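Local structure of protein HIRA (Homo sapiens, 5YJE) at residues P193-S198 and S210-V215; G242-I247 and A282-L287. The protein cooperates with ASF1A in replication-independent chromatin assembly and is required for periodic repression of histone genes and for forming senescence-associated heterochromatin foci. All coordinates share one frame; numbering follows the deposited sequence.

Contact 1: residues P193-S198 and S210-V215; sequences PVMNLS and STWNLV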
# COMPACT_ATOMS: atom_id res chain seq x y z
N PRO B 193 13.31 -2.66 9.64
CA PRO B 193 14.29 -3.73 9.75
C PRO B 193 15.62 -3.36 9.10
O PRO B 193 15.68 -2.78 8.01
CB PRO B 193 13.62 -4.91 9.02
CG PRO B 193 12.71 -4.25 8.02
CD PRO B 193 12.36 -2.87 8.53
N VAL B 194 16.69 -3.73 9.79
CA VAL B 194 18.06 -3.52 9.35
C VAL B 194 18.79 -4.86 9.38
O VAL B 194 18.72 -5.59 10.38
CB VAL B 194 18.78 -2.49 10.25
CG1 VAL B 194 20.14 -2.17 9.71
CG2 VAL B 194 17.94 -1.23 10.34
N MET B 195 19.47 -5.18 8.29
CA MET B 195 20.27 -6.38 8.11
C MET B 195 21.73 -5.93 7.96
O MET B 195 22.08 -5.28 6.97
CB MET B 195 19.80 -7.16 6.88
CG MET B 195 18.30 -7.35 6.84
SD MET B 195 17.75 -8.85 7.68
CE MET B 195 16.67 -8.17 8.91
N ASN B 196 22.55 -6.26 8.95
CA ASN B 196 23.97 -5.99 8.92
C ASN B 196 24.68 -7.28 8.49
O ASN B 196 24.71 -8.26 9.24
CB ASN B 196 24.48 -5.53 10.29
CG ASN B 196 25.61 -4.54 10.18
OD1 ASN B 196 25.41 -3.37 10.15
ND2 ASN B 196 26.82 -5.04 10.04
N LEU B 197 25.23 -7.26 7.27
CA LEU B 197 25.91 -8.39 6.65
C LEU B 197 27.39 -8.42 7.03
O LEU B 197 28.01 -7.41 7.39
CB LEU B 197 25.78 -8.33 5.12
CG LEU B 197 24.39 -8.24 4.49
CD1 LEU B 197 24.47 -8.36 2.98
CD2 LEU B 197 23.47 -9.30 5.05
N SER B 198 27.97 -9.62 6.92
CA SER B 198 29.36 -9.81 7.31
C SER B 198 30.33 -9.08 6.39
O SER B 198 31.45 -8.77 6.82
CB SER B 198 29.70 -11.30 7.36
OG SER B 198 29.72 -11.86 6.06
N SER B 210 9.32 1.56 0.14
CA SER B 210 9.10 0.14 -0.11
C SER B 210 10.31 -0.49 -0.77
O SER B 210 10.20 -1.28 -1.71
CB SER B 210 7.83 -0.10 -0.94
OG SER B 210 7.23 -1.32 -0.54
N THR B 211 11.49 -0.17 -0.23
CA THR B 211 12.76 -0.53 -0.83
C THR B 211 13.71 -1.07 0.23
O THR B 211 13.71 -0.62 1.38
CB THR B 211 13.45 0.69 -1.51
OG1 THR B 211 13.47 1.79 -0.60
CG2 THR B 211 12.74 1.12 -2.79
N TRP B 212 14.54 -2.00 -0.19
CA TRP B 212 15.81 -2.22 0.48
C TRP B 212 16.76 -1.07 0.13
O TRP B 212 16.95 -0.74 -1.05
CB TRP B 212 16.39 -3.55 0.05
CG TRP B 212 15.63 -4.68 0.64
CD1 TRP B 212 14.85 -5.58 -0.02
CD2 TRP B 212 15.55 -5.01 2.03
NE1 TRP B 212 14.30 -6.47 0.87
CE2 TRP B 212 14.71 -6.14 2.14
CE3 TRP B 212 16.10 -4.46 3.20
CZ2 TRP B 212 14.42 -6.74 3.37
CZ3 TRP B 212 15.82 -5.06 4.42
CH2 TRP B 212 14.98 -6.19 4.49
N ASN B 213 17.33 -0.45 1.16
CA ASN B 213 18.25 0.67 1.00
C ASN B 213 19.58 0.38 1.67
O ASN B 213 19.62 -0.02 2.83
CB ASN B 213 17.67 1.96 1.56
CG ASN B 213 16.36 2.33 0.93
OD1 ASN B 213 15.30 2.16 1.53
ND2 ASN B 213 16.42 2.80 -0.31
N LEU B 214 20.66 0.63 0.94
CA LEU B 214 22.02 0.54 1.47
C LEU B 214 22.32 1.77 2.32
O LEU B 214 22.48 2.87 1.79
CB LEU B 214 23.02 0.42 0.32
CG LEU B 214 24.46 0.24 0.77
CD1 LEU B 214 24.65 -1.18 1.35
CD2 LEU B 214 25.38 0.50 -0.41
N VAL B 215 22.40 1.59 3.63
CA VAL B 215 22.63 2.68 4.56
C VAL B 215 24.02 2.64 5.16
O VAL B 215 24.35 3.50 5.98
CB VAL B 215 21.57 2.69 5.68
CG1 VAL B 215 20.21 2.84 5.07
CG2 VAL B 215 21.65 1.39 6.51

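Contact 2: residues G242-I247 and A282-L287; sequences GPLAII and AAALTL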
# COMPACT_ATOMS: atom_id res chain seq x y z
N GLY B 242 22.21 6.17 18.58
CA GLY B 242 21.29 6.11 17.47
C GLY B 242 21.47 4.86 16.61
O GLY B 242 22.48 4.17 16.68
N PRO B 243 20.47 4.56 15.78
CA PRO B 243 20.58 3.38 14.91
C PRO B 243 21.79 3.45 13.99
O PRO B 243 22.67 2.60 14.14
CB PRO B 243 19.25 3.38 14.13
CG PRO B 243 18.34 4.26 14.92
CD PRO B 243 19.21 5.29 15.57
N LEU B 244 21.86 4.44 13.08
CA LEU B 244 22.95 4.57 12.11
C LEU B 244 24.32 4.44 12.77
O LEU B 244 25.21 3.74 12.26
CB LEU B 244 22.87 5.92 11.38
CG LEU B 244 23.80 6.16 10.18
CD1 LEU B 244 23.47 5.23 9.02
CD2 LEU B 244 23.74 7.60 9.72
N ALA B 245 24.49 5.10 13.92
CA ALA B 245 25.71 4.94 14.69
C ALA B 245 25.95 3.47 15.04
O ALA B 245 27.08 2.98 14.92
CB ALA B 245 25.67 5.81 15.94
N ILE B 246 24.90 2.75 15.44
CA ILE B 246 25.07 1.34 15.77
C ILE B 246 25.43 0.53 14.53
O ILE B 246 26.39 -0.26 14.56
CB ILE B 246 23.82 0.79 16.49
CG1 ILE B 246 23.76 1.29 17.94
CG2 ILE B 246 23.80 -0.74 16.47
CD1 ILE B 246 22.36 1.45 18.50
N ILE B 247 24.70 0.72 13.43
CA ILE B 247 24.92 -0.06 12.21
C ILE B 247 26.33 0.13 11.67
O ILE B 247 26.96 -0.83 11.20
CB ILE B 247 23.86 0.28 11.14
CG1 ILE B 247 22.49 -0.23 11.53
CG2 ILE B 247 24.26 -0.23 9.82
CD1 ILE B 247 21.69 0.75 12.25
N ALA B 282 21.09 11.00 4.12
CA ALA B 282 20.11 10.13 3.51
C ALA B 282 19.90 8.86 4.33
O ALA B 282 18.78 8.37 4.47
CB ALA B 282 20.56 9.78 2.09
N ALA B 283 20.98 8.30 4.87
CA ALA B 283 20.88 7.08 5.63
C ALA B 283 20.08 7.32 6.89
O ALA B 283 19.24 6.49 7.28
CB ALA B 283 22.27 6.54 5.96
N ALA B 284 20.29 8.48 7.52
CA ALA B 284 19.55 8.79 8.74
C ALA B 284 18.07 8.99 8.43
O ALA B 284 17.21 8.52 9.18
CB ALA B 284 20.16 10.01 9.42
N LEU B 285 17.75 9.66 7.32
CA LEU B 285 16.37 9.80 6.88
C LEU B 285 15.72 8.45 6.58
O LEU B 285 14.59 8.17 7.03
CB LEU B 285 16.33 10.71 5.65
CG LEU B 285 14.99 10.95 4.96
CD1 LEU B 285 14.05 11.69 5.88
CD2 LEU B 285 15.24 11.79 3.73
N THR B 286 16.40 7.59 5.82
CA THR B 286 15.92 6.25 5.51
C THR B 286 15.62 5.44 6.77
O THR B 286 14.62 4.71 6.83
CB THR B 286 16.96 5.53 4.65
OG1 THR B 286 17.13 6.23 3.42
CG2 THR B 286 16.52 4.13 4.34
N LEU B 287 16.49 5.53 7.77
CA LEU B 287 16.29 4.89 9.05
C LEU B 287 15.23 5.59 9.90
O LEU B 287 14.86 5.05 10.95
CB LEU B 287 17.62 4.85 9.82
CG LEU B 287 18.57 3.65 9.68
CD1 LEU B 287 17.94 2.37 10.22
CD2 LEU B 287 18.95 3.47 8.24

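Contact 1: residues P193-S198 and S210-V215
Met195 and Trp212 meet by van der Waals packing over an intervening strand, within an antiparallel four-stranded sheet that belongs to the TUP1-like enhancer of split region of this C-terminal part of HIRA. Strands 193-196 and 211-217 each pair with 201-206 between them, hence the 9.8 Å from Met195 CA to Trp212 CA, too far for direct backbone pairing. The gap is closed by the indole. With CG anti to the carbonyl carbon (chi1 -72°), the Trp212 side chain reaches back over the middle strand and brings the six-membered part of its ring to the first segment. CZ3 lies 4.2 Å from Met195 CG and 4.3 Å from Pro193 O, both approaching obliquely to the ring. The methionine chain, bent at chi2 (-89°) and chi3, makes its contact through CG. Pro193 borders the same end of the indole more loosely, its CG 4.6 Å from Trp212 CH2. The ring is further fixed by its buried NE1, which is hydrogen-bonded to Ser170 O. Phe205, on the middle strand, meets the indole edge-to-face, and Ile174 of helix 172-175 packs on both Met195 and Trp212. The up-and-down strand order fits a propeller-type blade, in line with the family assignment. At the edge of the sheet within this chain, strand 211-217 forms an antiparallel ladder through Trp212 and Asn213 with a strand of the second subunit, which carries the sheet across the interface, while strand 184-187, at the other edge, pairs with 193-196.

Contact 2: residues G242-I247 and A282-L287
Leu244 is the most deeply covered residue here, wedged from the short helix 243-247 against the last turns of helix 266-286. Its CG stands anti to the backbone N (chi1 -170°), which sends both methyl groups across to the second helix. CD1 presses on Ala283 CB at 3.5 Å, and CD2 lies 4.3 Å from Ala284 CB. Because both partners are alanines, the backbones can come close: Leu244 CA and Ala284 CA are 6.4 Å apart. The arrangement is a small helix-to-helix seam beside the sheet, with Gly242 as N-cap and Pro243 in the first turn of the short helix. The start of that turn is held by Glu292 of helix 290-307, whose OE2 accepts a hydrogen bond from Ala245 N. Leu287 supplies the second part of the seam. Its backbone N is bonded to Ala283 O (3.0 Å), which places it one turn beyond Ala283, and its side chain extends back toward the short helix. There Leu287 CD1 meets the proline ring at Pro243 CB, 4.2 Å away. Trp296 of helix 290-307 adds to the cover of Leu244, while Val215 of strand 211-217 touches both Ala283 and Leu287.

The centres of contacts 1 and 2 are about 11 Å apart, and the two touch through the sheet face that does not carry Met195 and Trp212. Val194 CG2 lies 3.6 Å from Leu287 CD1, and Val215 CG1 is 3.5 Å from Leu287 CD2. Val194 CG1 also meets Ile247 CG1 at 3.6 Å. Along the chain they come in series: strand 211-217 closes contact 1, helix 243-247 follows it, and helix 266-286 then returns to the sheet. Contact 1 lies within the last four-stranded sheet, contact 2 in the helices packed on it, and these aliphatic contacts join the two layers. Both touch the second subunit of the trimer, so this part of the fold lies at a subunit interface.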